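Local coordinates for endo-beta-mannanase (Rhizomucor miehei, PDB 4QP0), which probably hydrolyses internal beta-1,4-mannosidic linkages in mannans, galactomannans and glucomannans, as a secreted family 5 glycoside hydrolase, at residues Pro18-Gly23 / Asp315-Ala320; Gln39-Met44 / Gln99-Ile104; Ala243-Ser248 / Lys287-Glu292; Ser269-Trp274 / Pro307-Thr312. All blocks are in the same frame, centred on the assembly; numbering follows the deposited sequence.

From the N terminus, strand 17-25 supplies the first half of contact 1, whose partner, 315-320, comes only after nearly 300 residues; the large loop so closed holds the other three contacts. Contact 2 comes first within it, packing helix 34-47 on the segment that leads into strand 102-106, and it closes before contact 3 opens. Contacts 3 and 4 cross, their segments alternating: 243-248, 269-274, 287-292, 307-312. Contact 3 ties the end of helix 241-245 to strand 289-294, and contact 4 sets helix 270-284 beside helix 299-315. Contacts 1 and 3 touch where A320 O meets M291 N at 3.1 Å, a probable hydrogen bond between adjacent barrel strands.

Contact 1: Pro18-Gly23 / Asp315-Ala320; sequences PFYFEG and DEDLAA
The seam of the TIM barrel, where strand 17-25 meets the last barrel strand, 320-323, is joined here by Y20 and F21 on one side and D317 to A320 on the other. F21 and A320 sit side by side, their CA atoms 5.0 Å apart. The methyl group of A320 lies squarely over the middle of the F21 ring: A320 CB is 3.4 Å from the ring centroid and only 9° off the ring normal, a CH-pi contact. F21 CG stands between its own backbone N and carbonyl carbon, and A320 CB, lying over the ring face, also touches F21 O. On the ring's side of the sheet, I290 of the neighbouring strand adds to the packing.

Y20 works differently, meeting D317 with the two side chains at about a right angle. Its hydroxyl donates to D317 OD2 at 2.7 Å, arriving from above the carboxylate plane, 43° out of it, with ring and carboxylate 67° apart. The ring edge meets L318 O, which lies near the ring plane and 3.5 Å from Y20 CD1; A319 O stands oblique to the ring and takes a CA-H...O contact from Y20 CA. D317 has positive phi and closes the preceding helix with a Schellman motif. Its other oxygen, OD1, forms a salt bridge with K359, whose ammonium also makes a cation-pi contact with Y20, so the C terminus is drawn into the same cluster. Such closure, first barrel strand beside last with the intervening helix-to-strand turn held by side chains, is characteristic of the (beta/alpha)8 barrel.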
# COMPACT_ATOMS: atom_id res chain seq x y z
N PRO A 18 -9.47 -0.67 -20.25
CA PRO A 18 -8.70 0.12 -19.27
C PRO A 18 -9.48 0.28 -17.96
O PRO A 18 -10.71 0.34 -17.97
CB PRO A 18 -8.53 1.47 -19.98
CG PRO A 18 -8.67 1.16 -21.43
CD PRO A 18 -9.72 0.09 -21.48
N PHE A 19 -8.74 0.35 -16.85
CA PHE A 19 -9.33 0.32 -15.52
C PHE A 19 -8.87 1.53 -14.69
O PHE A 19 -7.78 1.54 -14.11
CB PHE A 19 -8.97 -1.02 -14.84
CG PHE A 19 -9.66 -1.27 -13.53
CD1 PHE A 19 -10.97 -0.84 -13.29
CD2 PHE A 19 -9.01 -2.01 -12.53
CE1 PHE A 19 -11.60 -1.10 -12.08
CE2 PHE A 19 -9.63 -2.27 -11.32
CZ PHE A 19 -10.93 -1.82 -11.09
N TYR A 20 -9.71 2.57 -14.67
CA TYR A 20 -9.53 3.73 -13.81
C TYR A 20 -10.43 3.56 -12.60
O TYR A 20 -11.60 3.19 -12.75
CB TYR A 20 -9.88 5.04 -14.53
CG TYR A 20 -8.96 5.42 -15.67
CD1 TYR A 20 -7.80 6.16 -15.44
CD2 TYR A 20 -9.26 5.06 -16.98
CE1 TYR A 20 -6.96 6.51 -16.48
CE2 TYR A 20 -8.43 5.41 -18.03
CZ TYR A 20 -7.27 6.13 -17.77
OH TYR A 20 -6.44 6.48 -18.81
N PHE A 21 -9.91 3.82 -11.41
CA PHE A 21 -10.70 3.69 -10.20
C PHE A 21 -10.31 4.65 -9.09
O PHE A 21 -9.18 5.15 -9.05
CB PHE A 21 -10.66 2.25 -9.69
CG PHE A 21 -9.28 1.77 -9.29
CD1 PHE A 21 -8.83 1.91 -7.98
CD2 PHE A 21 -8.44 1.15 -10.22
CE1 PHE A 21 -7.57 1.45 -7.61
CE2 PHE A 21 -7.19 0.69 -9.86
CZ PHE A 21 -6.75 0.84 -8.55
N GLU A 22 -11.26 4.94 -8.21
CA GLU A 22 -10.94 5.42 -6.88
C GLU A 22 -11.05 4.21 -5.96
O GLU A 22 -12.06 3.52 -5.96
CB GLU A 22 -11.88 6.54 -6.43
CG GLU A 22 -11.62 7.03 -5.01
CD GLU A 22 -12.70 7.97 -4.50
OE1 GLU A 22 -13.49 8.47 -5.32
OE2 GLU A 22 -12.75 8.21 -3.28
N GLY A 23 -10.00 3.94 -5.19
CA GLY A 23 -10.04 2.86 -4.22
C GLY A 23 -10.02 3.45 -2.82
O GLY A 23 -10.19 4.65 -2.67
N ASP A 315 -8.01 15.03 -14.86
CA ASP A 315 -7.40 15.76 -15.97
C ASP A 315 -6.00 15.28 -16.35
O ASP A 315 -5.64 15.29 -17.53
CB ASP A 315 -7.36 17.26 -15.66
CG ASP A 315 -8.74 17.85 -15.46
OD1 ASP A 315 -9.74 17.22 -15.86
OD2 ASP A 315 -8.83 18.96 -14.89
N GLU A 316 -5.21 14.89 -15.36
CA GLU A 316 -3.85 14.42 -15.60
C GLU A 316 -3.85 12.98 -16.10
O GLU A 316 -2.81 12.47 -16.51
CB GLU A 316 -2.99 14.56 -14.34
CG GLU A 316 -2.59 15.99 -13.95
CD GLU A 316 -1.82 16.74 -15.03
OE1 GLU A 316 -1.01 16.13 -15.76
OE2 GLU A 316 -2.01 17.97 -15.15
N ASP A 317 -5.02 12.34 -16.05
CA ASP A 317 -5.22 10.96 -16.52
C ASP A 317 -4.41 9.95 -15.68
O ASP A 317 -3.89 8.94 -16.20
CB ASP A 317 -4.87 10.85 -18.02
CG ASP A 317 -5.83 9.96 -18.78
OD1 ASP A 317 -7.02 10.34 -18.91
OD2 ASP A 317 -5.40 8.90 -19.27
N LEU A 318 -4.32 10.23 -14.38
CA LEU A 318 -3.65 9.34 -13.45
C LEU A 318 -4.47 8.06 -13.38
O LEU A 318 -5.71 8.12 -13.36
CB LEU A 318 -3.52 9.99 -12.07
CG LEU A 318 -2.57 9.29 -11.07
CD1 LEU A 318 -1.11 9.52 -11.42
CD2 LEU A 318 -2.85 9.75 -9.65
N ALA A 319 -3.77 6.92 -13.34
CA ALA A 319 -4.42 5.60 -13.44
C ALA A 319 -5.47 5.38 -12.36
O ALA A 319 -6.58 4.94 -12.65
CB ALA A 319 -3.38 4.49 -13.41
N ALA A 320 -5.13 5.72 -11.11
CA ALA A 320 -6.05 5.53 -10.00
C ALA A 320 -5.58 6.24 -8.74
O ALA A 320 -4.44 6.71 -8.65
CB ALA A 320 -6.23 4.05 -9.72

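Contact 2: Gln39-Met44 / Gln99-Ile104; sequences QVFSDM and QDIKLI
Helix residues 39-44 pass beside the segment where helix 87-98 has ended in a Schellman motif at D100 and the chain turns into strand 102-106, with the CA atoms of F41 and Q99 6.6 Å apart at the nearest point. F41, M44 and I101 carry most of the apolar packing. The delta methyl of I101 enters between the two helix residues: I101 CD1 lies 3.3 Å from the carbonyl oxygen F41 O and also touches F41 CD1 and M44 CB. Its other branch, I101 CG2, meets M44 CE at 3.7 Å as well as the CD1 and CE1 atoms of the F41 ring. I101 CG1 stands anti to the carbonyl carbon (chi1 -71°) while CG2 is anti to the backbone N, so the two branches can engage different atoms of the helix at once. M44 is extended through chi2 and then bends at chi3 (73°), which brings its terminal methyl back onto I101.

Farther up the strand the F41 ring presents its edge to L103, with L103 CD2 close to the ring plane and 4.3 Å from F41 CZ, a looser touch. At the other end Q99 CG rests on F41 CB at 3.8 Å, and the bent chain of Q99 brings its NE2 to S42 CA. The hydroxyl of S42 is engaged with K38 O of its own helix. V52 of strand 51-55 meets F41, M44 and L103 alike. The helix thus packs on the lead-in to strand 102-106 and, through L103 and V52, on the parallel strands themselves, as in the helix-sheet layer of a TIM barrel.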
# COMPACT_ATOMS: atom_id res chain seq x y z
N GLN A 39 -18.95 -5.49 6.30
CA GLN A 39 -19.42 -4.10 6.26
C GLN A 39 -18.54 -3.24 5.35
O GLN A 39 -19.06 -2.50 4.51
CB GLN A 39 -19.46 -3.52 7.67
CG GLN A 39 -20.10 -2.14 7.80
CD GLN A 39 -21.61 -2.19 7.77
OE1 GLN A 39 -22.27 -2.01 8.80
NE2 GLN A 39 -22.18 -2.43 6.59
N VAL A 40 -17.22 -3.34 5.52
CA VAL A 40 -16.27 -2.63 4.68
C VAL A 40 -16.62 -2.82 3.20
O VAL A 40 -16.79 -1.84 2.47
CB VAL A 40 -14.81 -3.07 4.97
CG1 VAL A 40 -13.85 -2.60 3.89
CG2 VAL A 40 -14.37 -2.55 6.32
N PHE A 41 -16.78 -4.08 2.79
CA PHE A 41 -17.01 -4.39 1.38
C PHE A 41 -18.36 -3.94 0.84
O PHE A 41 -18.45 -3.54 -0.32
CB PHE A 41 -16.76 -5.87 1.09
CG PHE A 41 -15.33 -6.28 1.26
CD1 PHE A 41 -14.31 -5.60 0.59
CD2 PHE A 41 -14.98 -7.33 2.09
CE1 PHE A 41 -12.98 -5.96 0.76
CE2 PHE A 41 -13.65 -7.71 2.26
CZ PHE A 41 -12.66 -7.02 1.59
N SER A 42 -19.42 -3.99 1.64
CA SER A 42 -20.73 -3.52 1.17
C SER A 42 -20.81 -1.99 1.12
O SER A 42 -21.47 -1.43 0.24
CB SER A 42 -21.89 -4.13 1.96
OG SER A 42 -21.64 -4.07 3.35
N ASP A 43 -20.14 -1.32 2.06
CA ASP A 43 -20.01 0.14 2.03
C ASP A 43 -19.24 0.58 0.79
O ASP A 43 -19.67 1.47 0.05
CB ASP A 43 -19.31 0.67 3.29
CG ASP A 43 -20.17 0.58 4.55
OD1 ASP A 43 -21.28 -0.01 4.51
OD2 ASP A 43 -19.72 1.10 5.59
N MET A 44 -18.10 -0.07 0.56
CA MET A 44 -17.28 0.16 -0.63
C MET A 44 -18.10 0.00 -1.89
O MET A 44 -18.07 0.87 -2.76
CB MET A 44 -16.09 -0.81 -0.67
CG MET A 44 -14.87 -0.36 0.12
SD MET A 44 -13.53 -1.58 0.06
CE MET A 44 -12.99 -1.34 -1.63
N GLN A 99 -17.88 -9.71 -3.37
CA GLN A 99 -18.36 -8.37 -3.73
C GLN A 99 -17.75 -7.81 -5.01
O GLN A 99 -18.02 -6.67 -5.40
CB GLN A 99 -18.13 -7.39 -2.57
CG GLN A 99 -19.05 -7.60 -1.37
CD GLN A 99 -20.41 -6.94 -1.52
OE1 GLN A 99 -20.87 -6.66 -2.63
NE2 GLN A 99 -21.06 -6.69 -0.38
N ASP A 100 -16.94 -8.64 -5.68
CA ASP A 100 -16.25 -8.25 -6.91
C ASP A 100 -15.29 -7.11 -6.59
O ASP A 100 -15.07 -6.21 -7.41
CB ASP A 100 -17.25 -7.86 -8.01
CG ASP A 100 -16.62 -7.82 -9.39
OD2 ASP A 100 -17.12 -7.07 -10.25
N ILE A 101 -14.74 -7.15 -5.39
CA ILE A 101 -13.78 -6.15 -4.95
C ILE A 101 -12.38 -6.76 -4.95
O ILE A 101 -12.21 -7.95 -4.69
CB ILE A 101 -14.18 -5.55 -3.58
CG1 ILE A 101 -15.42 -4.67 -3.76
CG2 ILE A 101 -13.02 -4.77 -2.97
CD1 ILE A 101 -15.99 -4.10 -2.47
N LYS A 102 -11.40 -5.93 -5.28
CA LYS A 102 -10.02 -6.37 -5.45
C LYS A 102 -9.14 -5.86 -4.31
O LYS A 102 -9.47 -4.86 -3.66
CB LYS A 102 -9.54 -5.88 -6.81
CG LYS A 102 -10.25 -6.54 -7.99
CD LYS A 102 -9.28 -7.34 -8.84
CE LYS A 102 -9.92 -7.84 -10.13
NZ LYS A 102 -10.37 -9.26 -10.02
N LEU A 103 -8.03 -6.54 -4.05
CA LEU A 103 -7.21 -6.26 -2.86
C LEU A 103 -5.77 -5.94 -3.19
O LEU A 103 -5.14 -6.68 -3.94
CB LEU A 103 -7.23 -7.46 -1.91
CG LEU A 103 -8.50 -7.82 -1.15
CD1 LEU A 103 -8.44 -9.29 -0.76
CD2 LEU A 103 -8.67 -6.96 0.09
N ILE A 104 -5.25 -4.86 -2.63
CA ILE A 104 -3.81 -4.56 -2.69
C ILE A 104 -3.20 -4.89 -1.33
O ILE A 104 -3.42 -4.19 -0.36
CB ILE A 104 -3.52 -3.09 -3.08
CG1 ILE A 104 -4.07 -2.76 -4.47
CG2 ILE A 104 -2.03 -2.82 -3.06
CD1 ILE A 104 -3.96 -1.30 -4.86

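Contact 3: Ala243-Ser248 / Lys287-Glu292; sequences AILALS and KPVIME
K287 and L245 lie alongside each other and point opposite ways, the lysine running out towards helix 241-245. L245 CD1 rests 3.9 Å from both K287 CB and K287 CD, so the aliphatic part of the lysine is lined by the leucine methyl. The chain beyond CG is extended, with chi2, chi3 and chi4 all close to 180°, and this carries the ammonium to the main-chain carbonyl of L245. K287 NZ donates to L245 O at 3.1 Å, with a C=O...N angle of 137° and the donor 42° out of the carbonyl plane. I250 O is a second acceptor, and the two carbonyls would help to offset the lysine's charge.

The other methyl of the leucine, L245 CD2, touches V289 CG2 at 4.1 Å, the two side chains set at a slant. V289 also packs on F255 of the adjacent strand, and Q282 OE1 accepts from its backbone N. A lysine just ahead of a barrel strand thus ties the region of helix 241-245 to the strand's entry in this (beta/alpha)8 fold.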
# COMPACT_ATOMS: atom_id res chain seq x y z
N ALA A 243 13.97 5.65 -10.11
CA ALA A 243 14.72 4.40 -10.22
C ALA A 243 13.83 3.19 -9.94
O ALA A 243 14.08 2.10 -10.46
CB ALA A 243 15.95 4.41 -9.32
N ILE A 244 12.80 3.38 -9.11
CA ILE A 244 11.87 2.30 -8.78
C ILE A 244 10.99 1.97 -9.98
O ILE A 244 10.94 0.83 -10.43
CB ILE A 244 11.01 2.64 -7.54
CG1 ILE A 244 11.86 2.58 -6.26
CG2 ILE A 244 9.82 1.69 -7.42
CD1 ILE A 244 11.29 3.37 -5.10
N LEU A 245 10.31 2.99 -10.51
CA LEU A 245 9.45 2.83 -11.68
C LEU A 245 10.22 2.33 -12.93
O LEU A 245 9.63 1.79 -13.85
CB LEU A 245 8.73 4.15 -11.97
CG LEU A 245 7.43 4.08 -12.76
CD1 LEU A 245 6.40 3.26 -12.01
CD2 LEU A 245 6.90 5.47 -13.07
N ALA A 246 11.54 2.50 -12.94
CA ALA A 246 12.36 2.03 -14.06
C ALA A 246 12.67 0.53 -14.01
O ALA A 246 13.12 -0.04 -15.00
CB ALA A 246 13.64 2.83 -14.15
N LEU A 247 12.45 -0.09 -12.85
CA LEU A 247 12.67 -1.53 -12.68
C LEU A 247 11.58 -2.32 -13.41
O LEU A 247 10.38 -2.04 -13.25
CB LEU A 247 12.67 -1.92 -11.20
CG LEU A 247 13.70 -1.34 -10.24
CD1 LEU A 247 13.37 -1.73 -8.80
CD2 LEU A 247 15.11 -1.80 -10.61
N SER A 248 12.01 -3.30 -14.20
CA SER A 248 11.09 -4.14 -14.97
C SER A 248 10.29 -5.06 -14.05
O SER A 248 9.25 -5.59 -14.43
CB SER A 248 11.87 -4.97 -15.99
OG SER A 248 12.97 -5.62 -15.37
N LYS A 287 4.17 3.36 -17.41
CA LYS A 287 3.63 2.52 -16.33
C LYS A 287 2.58 3.28 -15.53
O LYS A 287 2.76 4.48 -15.28
CB LYS A 287 4.73 2.11 -15.35
CG LYS A 287 5.74 1.16 -15.93
CD LYS A 287 6.61 0.58 -14.84
CE LYS A 287 7.66 -0.31 -15.47
NZ LYS A 287 8.50 -0.99 -14.45
N PRO A 288 1.51 2.58 -15.12
CA PRO A 288 0.50 3.24 -14.30
C PRO A 288 1.08 3.66 -12.97
O PRO A 288 2.01 3.01 -12.44
CB PRO A 288 -0.55 2.14 -14.08
CG PRO A 288 -0.26 1.11 -15.11
CD PRO A 288 1.23 1.15 -15.25
N VAL A 289 0.57 4.77 -12.46
CA VAL A 289 0.90 5.26 -11.13
C VAL A 289 -0.41 5.43 -10.37
O VAL A 289 -1.45 5.72 -10.97
CB VAL A 289 1.73 6.57 -11.19
CG1 VAL A 289 2.04 7.08 -9.80
CG2 VAL A 289 3.03 6.33 -11.94
N ILE A 290 -0.35 5.20 -9.06
CA ILE A 290 -1.52 5.29 -8.21
C ILE A 290 -1.20 6.12 -6.97
O ILE A 290 -0.21 5.86 -6.27
CB ILE A 290 -2.07 3.89 -7.85
CG1 ILE A 290 -3.39 3.98 -7.06
CG2 ILE A 290 -1.03 3.05 -7.12
CD1 ILE A 290 -3.92 2.65 -6.57
N MET A 291 -2.02 7.14 -6.73
CA MET A 291 -1.97 7.88 -5.48
C MET A 291 -2.75 7.04 -4.49
O MET A 291 -3.95 7.20 -4.32
CB MET A 291 -2.59 9.27 -5.62
CG MET A 291 -2.57 10.09 -4.34
SD MET A 291 -2.84 11.84 -4.65
CE MET A 291 -4.57 11.89 -5.12
N GLU A 292 -2.04 6.10 -3.87
CA GLU A 292 -2.73 5.03 -3.15
C GLU A 292 -3.05 5.41 -1.72
O GLU A 292 -3.81 4.71 -1.06
CB GLU A 292 -1.90 3.76 -3.19
CG GLU A 292 -0.51 3.92 -2.60
CD GLU A 292 0.12 2.59 -2.31
OE1 GLU A 292 -0.51 1.58 -2.69
OE2 GLU A 292 1.22 2.55 -1.72

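Contact 4: Ser269-Trp274 / Pro307-Thr312; sequences SWSVQW and PVWQGT
V272 CG1 stands anti to its backbone N (chi1 170°) and CG2 anti to the carbonyl carbon, a setting that spreads the two methyls towards the facing helix. V272 CG2 meets V308 CG1 at 3.8 Å, the two valine side chains crossing at about a right angle, and it also comes near T312 OG1. V272 CG1 faces T312, lying 3.7 Å from T312 OG1 and near the threonine methyl CG2. T312 OG1 stands beside its own backbone N (chi1 -55°), which lets it hydrogen-bond back to V308 O at 3.0 Å, from above the carbonyl plane. The amide of T312 also donates to V308 O, from the opposite face of that plane, so the carbonyl is gripped twice.

One residue earlier in helix 270-284, S271 CB is 3.5 Å from W309 NE1 and close to W309 CE2, oblique to the ring. The serine hydroxyl oxygen, OG, is near W309 CZ2.

The two short helix segments run nearly parallel, 23° apart, with axes 9.7 Å from each other at closest approach. W309 packs on L257 of strand 253-257, which also touches S271 and W274, and reaches I275 of helix 270-284. Helices 270-284 and 299-315, the pair on either side of strand 289-294 in the chain, lie together on the outer layer of the barrel.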
# COMPACT_ATOMS: atom_id res chain seq x y z
N SER A 269 -0.52 25.42 -3.58
CA SER A 269 -0.43 24.68 -4.85
C SER A 269 0.49 23.44 -4.84
O SER A 269 0.56 22.72 -5.84
CB SER A 269 -0.01 25.63 -5.98
OG SER A 269 1.12 26.39 -5.60
N TRP A 270 1.16 23.18 -3.72
CA TRP A 270 2.16 22.10 -3.64
C TRP A 270 1.56 20.74 -3.90
O TRP A 270 2.18 19.91 -4.57
CB TRP A 270 2.87 22.12 -2.30
CG TRP A 270 4.07 21.19 -2.22
CD1 TRP A 270 5.41 21.51 -2.43
CD2 TRP A 270 4.07 19.75 -1.88
NE1 TRP A 270 6.21 20.40 -2.26
CE2 TRP A 270 5.48 19.32 -1.93
CE3 TRP A 270 3.09 18.82 -1.55
CZ2 TRP A 270 5.85 18.01 -1.66
CZ3 TRP A 270 3.48 17.50 -1.29
CH2 TRP A 270 4.83 17.11 -1.34
N SER A 271 0.36 20.52 -3.39
CA SER A 271 -0.30 19.23 -3.46
C SER A 271 -0.79 18.91 -4.87
O SER A 271 -0.61 17.79 -5.35
CB SER A 271 -1.46 19.15 -2.46
OG SER A 271 -0.98 19.06 -1.13
N VAL A 272 -1.42 19.89 -5.52
CA VAL A 272 -1.82 19.73 -6.90
C VAL A 272 -0.57 19.49 -7.75
O VAL A 272 -0.55 18.59 -8.58
CB VAL A 272 -2.56 20.97 -7.43
CG1 VAL A 272 -2.74 20.87 -8.94
CG2 VAL A 272 -3.90 21.13 -6.74
N GLN A 273 0.45 20.31 -7.55
CA GLN A 273 1.72 20.11 -8.26
C GLN A 273 2.31 18.71 -8.02
O GLN A 273 2.91 18.13 -8.92
CB GLN A 273 2.75 21.19 -7.89
CG GLN A 273 4.05 21.12 -8.68
CD GLN A 273 3.92 21.74 -10.05
OE1 GLN A 273 3.88 22.96 -10.18
NE2 GLN A 273 3.88 20.91 -11.09
N TRP A 274 2.10 18.17 -6.82
CA TRP A 274 2.61 16.85 -6.44
C TRP A 274 1.97 15.74 -7.24
O TRP A 274 2.66 14.81 -7.69
CB TRP A 274 2.35 16.64 -4.96
CG TRP A 274 2.83 15.35 -4.35
CD1 TRP A 274 2.06 14.34 -3.77
CD2 TRP A 274 4.22 14.89 -4.17
NE1 TRP A 274 2.84 13.33 -3.28
CE2 TRP A 274 4.15 13.59 -3.49
CE3 TRP A 274 5.46 15.41 -4.49
CZ2 TRP A 274 5.28 12.86 -3.17
CZ3 TRP A 274 6.61 14.66 -4.16
CH2 TRP A 274 6.51 13.41 -3.52
N PRO A 307 -12.03 17.60 -3.81
CA PRO A 307 -12.51 17.84 -5.18
C PRO A 307 -11.43 18.41 -6.09
O PRO A 307 -11.39 18.08 -7.28
CB PRO A 307 -13.65 18.86 -4.98
CG PRO A 307 -14.14 18.60 -3.61
CD PRO A 307 -12.91 18.23 -2.81
N VAL A 308 -10.57 19.25 -5.53
CA VAL A 308 -9.46 19.84 -6.28
C VAL A 308 -8.48 18.74 -6.70
O VAL A 308 -8.15 18.63 -7.88
CB VAL A 308 -8.73 20.94 -5.47
CG1 VAL A 308 -7.64 21.60 -6.30
CG2 VAL A 308 -9.73 21.99 -4.98
N TRP A 309 -8.06 17.93 -5.73
CA TRP A 309 -7.08 16.86 -5.96
C TRP A 309 -7.61 15.82 -6.91
O TRP A 309 -6.87 15.30 -7.74
CB TRP A 309 -6.70 16.15 -4.67
CG TRP A 309 -5.99 16.98 -3.62
CD1 TRP A 309 -5.54 18.30 -3.72
CD2 TRP A 309 -5.58 16.54 -2.29
NE1 TRP A 309 -4.91 18.69 -2.56
CE2 TRP A 309 -4.90 17.68 -1.66
CE3 TRP A 309 -5.70 15.35 -1.57
CZ2 TRP A 309 -4.39 17.61 -0.38
CZ3 TRP A 309 -5.18 15.29 -0.28
CH2 TRP A 309 -4.53 16.39 0.30
N GLN A 310 -8.89 15.50 -6.76
CA GLN A 310 -9.53 14.47 -7.55
C GLN A 310 -9.70 14.93 -9.01
O GLN A 310 -9.42 14.17 -9.94
CB GLN A 310 -10.84 14.03 -6.89
CG GLN A 310 -10.60 13.16 -5.65
CD GLN A 310 -11.85 12.92 -4.81
OE1 GLN A 310 -12.93 13.45 -5.08
NE2 GLN A 310 -11.69 12.11 -3.76
N GLY A 311 -10.13 16.19 -9.19
CA GLY A 311 -10.17 16.84 -10.49
C GLY A 311 -8.82 16.89 -11.20
O GLY A 311 -8.76 16.79 -12.42
N THR A 312 -7.75 17.04 -10.43
CA THR A 312 -6.38 16.93 -10.96
C THR A 312 -6.09 15.52 -11.49
O THR A 312 -5.58 15.37 -12.59
CB THR A 312 -5.31 17.33 -9.92
OG1 THR A 312 -5.60 18.64 -9.43
CG2 THR A 312 -3.91 17.31 -10.52